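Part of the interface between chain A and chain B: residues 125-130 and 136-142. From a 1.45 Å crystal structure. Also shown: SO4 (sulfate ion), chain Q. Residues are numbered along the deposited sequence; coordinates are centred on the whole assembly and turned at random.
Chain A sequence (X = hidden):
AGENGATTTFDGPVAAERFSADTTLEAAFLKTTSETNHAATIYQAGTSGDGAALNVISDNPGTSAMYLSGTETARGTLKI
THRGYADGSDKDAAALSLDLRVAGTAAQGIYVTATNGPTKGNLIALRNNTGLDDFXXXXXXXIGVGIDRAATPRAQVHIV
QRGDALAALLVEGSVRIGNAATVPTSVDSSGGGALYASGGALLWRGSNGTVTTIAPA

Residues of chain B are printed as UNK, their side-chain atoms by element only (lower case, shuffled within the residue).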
# COMPACT_ATOMS: atom_id res chain seq x y z
N ALA A 125 1.91 2.87 6.79
CA ALA A 125 1.43 2.67 8.15
C ALA A 125 -0.05 2.36 8.10
O ALA A 125 -0.85 3.21 7.67
CB ALA A 125 1.65 3.90 8.99
N LEU A 126 -0.41 1.15 8.52
CA LEU A 126 -1.79 0.70 8.58
C LEU A 126 -2.21 0.66 10.04
O LEU A 126 -1.71 -0.18 10.80
CB LEU A 126 -1.97 -0.68 7.89
CG LEU A 126 -1.34 -0.79 6.49
CD1 LEU A 126 -1.63 -2.16 5.92
CD2 LEU A 126 -1.85 0.33 5.56
N ARG A 127 -3.10 1.58 10.42
CA ARG A 127 -3.42 1.85 11.81
C ARG A 127 -4.92 1.78 12.05
O ARG A 127 -5.62 2.80 12.11
CB ARG A 127 -2.85 3.21 12.24
CG ARG A 127 -1.34 3.20 12.36
CD ARG A 127 -0.70 4.58 12.59
NE ARG A 127 0.71 4.37 12.94
CZ ARG A 127 1.58 5.33 13.23
NH1 ARG A 127 1.21 6.60 13.23
NH2 ARG A 127 2.84 5.01 13.52
N ASN A 128 -5.41 0.56 12.21
CA ASN A 128 -6.83 0.31 12.38
C ASN A 128 -7.21 0.14 13.84
O ASN A 128 -8.22 0.69 14.30
CB ASN A 128 -7.19 -0.95 11.59
CG ASN A 128 -8.67 -1.11 11.40
OD1 ASN A 128 -9.37 -0.13 11.14
ND2 ASN A 128 -9.17 -2.33 11.55
N ASN A 129 -6.39 -0.62 14.57
CA ASN A 129 -6.69 -0.97 15.95
C ASN A 129 -6.02 -0.04 16.97
O ASN A 129 -4.83 0.24 16.87
CB ASN A 129 -6.33 -2.43 16.18
CG ASN A 129 -7.20 -3.36 15.37
OD1 ASN A 129 -8.41 -3.45 15.62
ND2 ASN A 129 -6.62 -4.01 14.37
N THR A 130 -6.82 0.44 17.92
CA THR A 130 -6.37 1.45 18.87
C THR A 130 -5.09 1.00 19.59
O THR A 130 -4.98 -0.15 20.04
CB THR A 130 -7.46 1.77 19.91
OG1 THR A 130 -8.64 2.22 19.23
CG2 THR A 130 -7.00 2.86 20.87
N UNK B 136 -2.03 -9.94 2.57
CA UNK B 136 -3.25 -9.36 3.12
C UNK B 136 -3.04 -9.03 4.59
O UNK B 136 -2.40 -9.78 5.34
c UNK B 136 -4.46 -10.29 2.92
c UNK B 136 -4.30 -11.60 3.70
c UNK B 136 -5.77 -9.61 3.30
N UNK B 137 -3.53 -7.86 4.99
CA UNK B 137 -3.60 -7.45 6.38
C UNK B 137 -5.07 -7.30 6.68
O UNK B 137 -5.74 -6.44 6.12
c UNK B 137 -2.83 -5.83 8.16
c UNK B 137 -2.80 -6.15 6.67
c UNK B 137 -1.37 -6.23 6.19
N UNK B 138 -5.60 -8.19 7.52
CA UNK B 138 -7.00 -8.15 7.90
C UNK B 138 -7.30 -6.97 8.82
O UNK B 138 -6.40 -6.40 9.43
c UNK B 138 -8.95 -11.32 6.48
n UNK B 138 -9.45 -11.27 5.06
c UNK B 138 -7.48 -10.99 6.52
c UNK B 138 -6.91 -10.77 7.91
c UNK B 138 -7.38 -9.46 8.61
N UNK B 139 -8.57 -6.64 8.95
CA UNK B 139 -9.01 -5.65 9.93
C UNK B 139 -8.52 -5.94 11.35
O UNK B 139 -8.28 -5.03 12.13
N UNK B 140 -8.41 -7.22 11.71
CA UNK B 140 -7.88 -7.62 13.01
C UNK B 140 -6.38 -7.35 13.18
O UNK B 140 -5.86 -7.39 14.29
c UNK B 140 -9.50 -9.55 13.25
o UNK B 140 -7.37 -9.79 12.09
c UNK B 140 -8.03 -9.14 13.19
N UNK B 141 -5.70 -7.08 12.07
CA UNK B 141 -4.27 -6.92 12.07
C UNK B 141 -3.52 -8.18 11.68
O UNK B 141 -2.31 -8.12 11.43
N UNK B 142 -4.20 -9.32 11.60
CA UNK B 142 -3.48 -10.55 11.21
C UNK B 142 -3.06 -10.46 9.74
O UNK B 142 -3.77 -9.86 8.90
c UNK B 142 -4.32 -11.81 11.45
n UNK B 142 -6.78 -14.87 16.06
c UNK B 142 -4.66 -12.08 12.90
n UNK B 142 -6.46 -15.78 13.96
c UNK B 142 -5.21 -13.47 13.08
n UNK B 142 -5.70 -13.68 14.43
c UNK B 142 -6.33 -14.77 14.81
S SO4 Q . 4.95 7.90 13.66
O1 SO4 Q . 5.00 8.75 12.47
O2 SO4 Q . 5.95 8.36 14.64
O3 SO4 Q . 5.15 6.49 13.33
O4 SO4 Q . 3.64 8.06 14.29
O HOH W 1 -10.24 -5.27 14.78

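Position 136 of chain B has three side-chain carbons, one on the backbone and two branching from it. It lies in a strand and does not reach the chain A stretch. The fork at CB without any heteroatom makes it B:Val136, in rotamer p.

Position 137 has the same three carbons, again forked at CB. Here CA-to-CB points toward chain A, and a branch carbon lies 4.1 Å from CD1 of A:Leu126. A short, beta-branched, wholly apolar side chain is valine: B:Val137, rotamer t, with CG2 as the touching atom.

Position 138 carries four carbons in a row ending in nitrogen. CA-to-CB points away from chain A, and the chain makes no contact there. This is B:Lys138, which opens a type I beta turn.

Position 139 has no side-chain atoms, so it is B:Gly139. It meets chain A through its backbone. Its carbonyl O accepts hydrogen bonds from A:Asn128 ND2 at 2.9 Å and from A:Asn129 ND2 at 3.0 Å. An ideal CB would lie 3.9 Å from A:Asn128 ND2.

Position 140 has a CB carrying one oxygen and one carbon. That is threonine, B:Thr140, rotamer p. Its CA-to-CB bond points away from chain A. Its OG1 instead accepts a hydrogen bond from the backbone N of position 142 at 3.2 Å.

Position 141 again lacks side-chain atoms: B:Gly141. With phi at 97° and psi at -11°, a CB would be jammed against the carbonyl O of B:Thr140, so the backbone itself calls for glycine. Its N donates to B:Lys138 O at 2.8 Å, closing the turn.

Position 142 has three carbons, a nitrogen, then a carbon bearing two more nitrogens. The guanidinium identifies B:Arg142. The side chain extends out of reach of the chain A stretch, while its backbone O accepts from B:Lys138 N at 2.8 Å.

The contact is small, with 182 Å² buried over both sides. Its polar centre is the carbonyl of B:Gly139, which takes two amide hydrogens from neighbouring asparagines. The turn presents this oxygen to chain A. Water 1 adds a bridge: it donates to A:Asn129 OD1 at 2.7 Å and, weakly, to B:Gly139 O at 3.3 Å. A:Leu126 and B:Val137 supply a separate apolar contact, well away from the B:Gly139 carbonyl. A:Arg127 takes no part; its NH2 donates to O3 of a sulfate ion at 2.8 Å.

Chain B (136-142) VVKGTGR
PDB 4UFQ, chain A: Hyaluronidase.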